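Local coordinates for small nuclear ribonucleoprotein homolog (Pyrobaculum aerophilum, PDB 1M5Q), which assembles as an Sm-like archaeal protein into 14-mers and probably binds RNA, at residues I69-F74 with N93-G98. Numbering follows the deposited sequence.
Sequences IDMREF and NVVLIG
The ring of Phe74 meets Ile97 at its edge, near the ring plane, with CE2 4.2 Å from Ile97 CD1, while CG2 of Val95 approaches the same ring obliquely. CB of Phe74 points toward the strand, and CG is anti to the backbone N (chi1 -179°). The side chains of Phe74 and Ile97 cross at about a right angle. The second flat group is the amide of Asn93, set against the base of the selenomethionine Met71: OD1 of Asn93 comes within 3.5 Å of Met71 CB, and ND2 lies 3.6 Å from Met71 CG. Beyond CG the Met71 chain bends twice, at chi2 and chi3, and its CE ends 4.0 Å from Val95 CG2. Val95 CG2 also lies 3.4 Å from the backbone O of Met71. In the C-terminal Lsm extension, the first turn of helix 71-81 thus packs on strand 94-97 of a four-stranded antiparallel sheet, with Val103 of the adjoining strand touching both Met71 and Phe74. Asn93 and Val94 form a G1 beta bulge opposite Ile89. No direct hydrogen bond joins the two segments; a water donates to Ile69 O and accepts from Asn93 ND2, at 2.9 Å from ND2, while Asn93 OD1 is hydrogen-bonded to Tyr88 OH. An alanine at Asn93 would probably leave that water and the Tyr88 hydroxyl each short of a partner and open a gap beside Met71 CB and CG. At the start of the helix, Asp70 is the N-cap, its OD1 accepting weak bonds from the backbone N atoms of Arg72 and Glu73.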
loop_
_atom_site.group_PDB
_atom_site.type_symbol
_atom_site.label_atom_id
_atom_site.label_comp_id
_atom_site.label_asym_id
_atom_site.label_seq_id
_atom_site.Cartn_x
_atom_site.Cartn_y
_atom_site.Cartn_z
ATOM N N ILE H 69 35.695 11.543 -16.513
ATOM C CA ILE H 69 37.013 12.025 -16.927
ATOM C C ILE H 69 37.266 11.947 -18.441
ATOM O O ILE H 69 37.013 10.911 -19.079
ATOM C CB ILE H 69 38.114 11.179 -16.202
ATOM C CG1 ILE H 69 38.162 11.602 -14.715
ATOM C CG2 ILE H 69 39.487 11.395 -16.835
ATOM C CD1 ILE H 69 38.979 10.630 -13.824
ATOM N N ASP H 70 37.788 13.038 -19.003
ATOM C CA ASP H 70 38.185 13.093 -20.414
ATOM C C ASP H 70 39.437 12.169 -20.494
ATOM O O ASP H 70 40.522 12.521 -19.996
ATOM C CB ASP H 70 38.573 14.530 -20.784
ATOM C CG ASP H 70 39.070 14.657 -22.243
ATOM O OD1 ASP H 70 39.349 13.634 -22.918
ATOM O OD2 ASP H 70 39.179 15.805 -22.720
HETATM N N MSE H 71 39.306 11.006 -21.121
HETATM C CA MSE H 71 40.416 10.080 -21.148
HETATM C C MSE H 71 41.600 10.525 -21.994
HETATM O O MSE H 71 42.730 10.133 -21.706
HETATM C CB MSE H 71 39.957 8.682 -21.589
HETATM C CG MSE H 71 38.951 8.086 -20.618
HETATM SE SE MSE H 71 39.558 8.141 -18.783
HETATM C CE MSE H 71 40.783 6.691 -18.894
ATOM N N ARG H 72 41.338 11.309 -23.037
ATOM C CA ARG H 72 42.422 11.819 -23.885
ATOM C C ARG H 72 43.230 12.777 -23.039
ATOM O O ARG H 72 44.434 12.769 -23.099
ATOM C CB ARG H 72 41.881 12.542 -25.137
ATOM C CG ARG H 72 41.439 11.602 -26.245
ATOM C CD ARG H 72 41.270 12.365 -27.561
ATOM N NE ARG H 72 39.918 12.221 -28.098
ATOM C CZ ARG H 72 39.576 11.298 -28.981
ATOM N NH1 ARG H 72 40.493 10.453 -29.435
ATOM N NH2 ARG H 72 38.313 11.189 -29.379
ATOM N N GLU H 73 42.568 13.601 -22.238
ATOM C CA GLU H 73 43.306 14.513 -21.376
ATOM C C GLU H 73 44.055 13.676 -20.316
ATOM O O GLU H 73 45.205 13.956 -19.992
ATOM C CB GLU H 73 42.356 15.492 -20.718
ATOM C CG GLU H 73 43.054 16.452 -19.767
ATOM C CD GLU H 73 44.023 17.403 -20.505
ATOM O OE1 GLU H 73 43.653 17.954 -21.576
ATOM O OE2 GLU H 73 45.139 17.603 -20.004
ATOM N N PHE H 74 43.413 12.637 -19.776
ATOM C CA PHE H 74 44.083 11.778 -18.820
ATOM C C PHE H 74 45.376 11.196 -19.432
ATOM O O PHE H 74 46.403 11.093 -18.767
ATOM C CB PHE H 74 43.184 10.588 -18.385
ATOM C CG PHE H 74 43.840 9.650 -17.342
ATOM C CD1 PHE H 74 43.718 9.903 -15.997
ATOM C CD2 PHE H 74 44.574 8.539 -17.735
ATOM C CE1 PHE H 74 44.319 9.070 -15.013
ATOM C CE2 PHE H 74 45.178 7.687 -16.775
ATOM C CZ PHE H 74 45.043 7.969 -15.403
ATOM N N ASN H 93 37.949 3.884 -25.599
ATOM C CA ASN H 93 38.156 5.104 -24.816
ATOM C C ASN H 93 38.880 4.756 -23.529
ATOM O O ASN H 93 38.541 5.277 -22.471
ATOM C CB ASN H 93 36.807 5.752 -24.483
ATOM C CG ASN H 93 36.948 7.124 -23.801
ATOM O OD1 ASN H 93 37.783 7.940 -24.199
ATOM N ND2 ASN H 93 36.102 7.388 -22.777
ATOM N N VAL H 94 39.888 3.891 -23.645
ATOM C CA VAL H 94 40.679 3.420 -22.517
ATOM C C VAL H 94 42.146 3.851 -22.711
ATOM O O VAL H 94 42.615 4.091 -23.861
ATOM C CB VAL H 94 40.551 1.847 -22.431
ATOM C CG1 VAL H 94 41.642 1.210 -21.533
ATOM C CG2 VAL H 94 39.146 1.493 -21.896
ATOM N N VAL H 95 42.858 3.982 -21.602
ATOM C CA VAL H 95 44.258 4.390 -21.660
ATOM C C VAL H 95 45.115 3.260 -21.091
ATOM O O VAL H 95 44.862 2.797 -19.971
ATOM C CB VAL H 95 44.509 5.698 -20.843
ATOM C CG1 VAL H 95 46.054 5.999 -20.763
ATOM C CG2 VAL H 95 43.839 6.885 -21.537
ATOM N N LEU H 96 46.096 2.804 -21.865
ATOM C CA LEU H 96 47.014 1.753 -21.377
ATOM C C LEU H 96 48.341 2.408 -20.921
ATOM O O LEU H 96 48.826 3.340 -21.567
ATOM C CB LEU H 96 47.286 0.714 -22.482
ATOM C CG LEU H 96 46.031 0.031 -23.063
ATOM C CD1 LEU H 96 46.419 -0.794 -24.274
ATOM C CD2 LEU H 96 45.343 -0.852 -22.023
ATOM N N ILE H 97 48.911 1.949 -19.810
ATOM C CA ILE H 97 50.167 2.514 -19.286
ATOM C C ILE H 97 51.089 1.310 -19.118
ATOM O O ILE H 97 50.870 0.446 -18.250
ATOM C CB ILE H 97 49.915 3.241 -17.944
ATOM C CG1 ILE H 97 48.920 4.402 -18.182
ATOM C CG2 ILE H 97 51.225 3.760 -17.355
ATOM C CD1 ILE H 97 48.491 5.146 -16.942
ATOM N N GLY H 98 52.111 1.217 -19.959
ATOM C CA GLY H 98 52.966 0.031 -19.868
ATOM C C GLY H 98 52.124 -1.173 -20.281
ATOM O O GLY H 98 51.109 -1.029 -20.970
HETATM O O HOH W 1 35.268 9.379 -20.849
#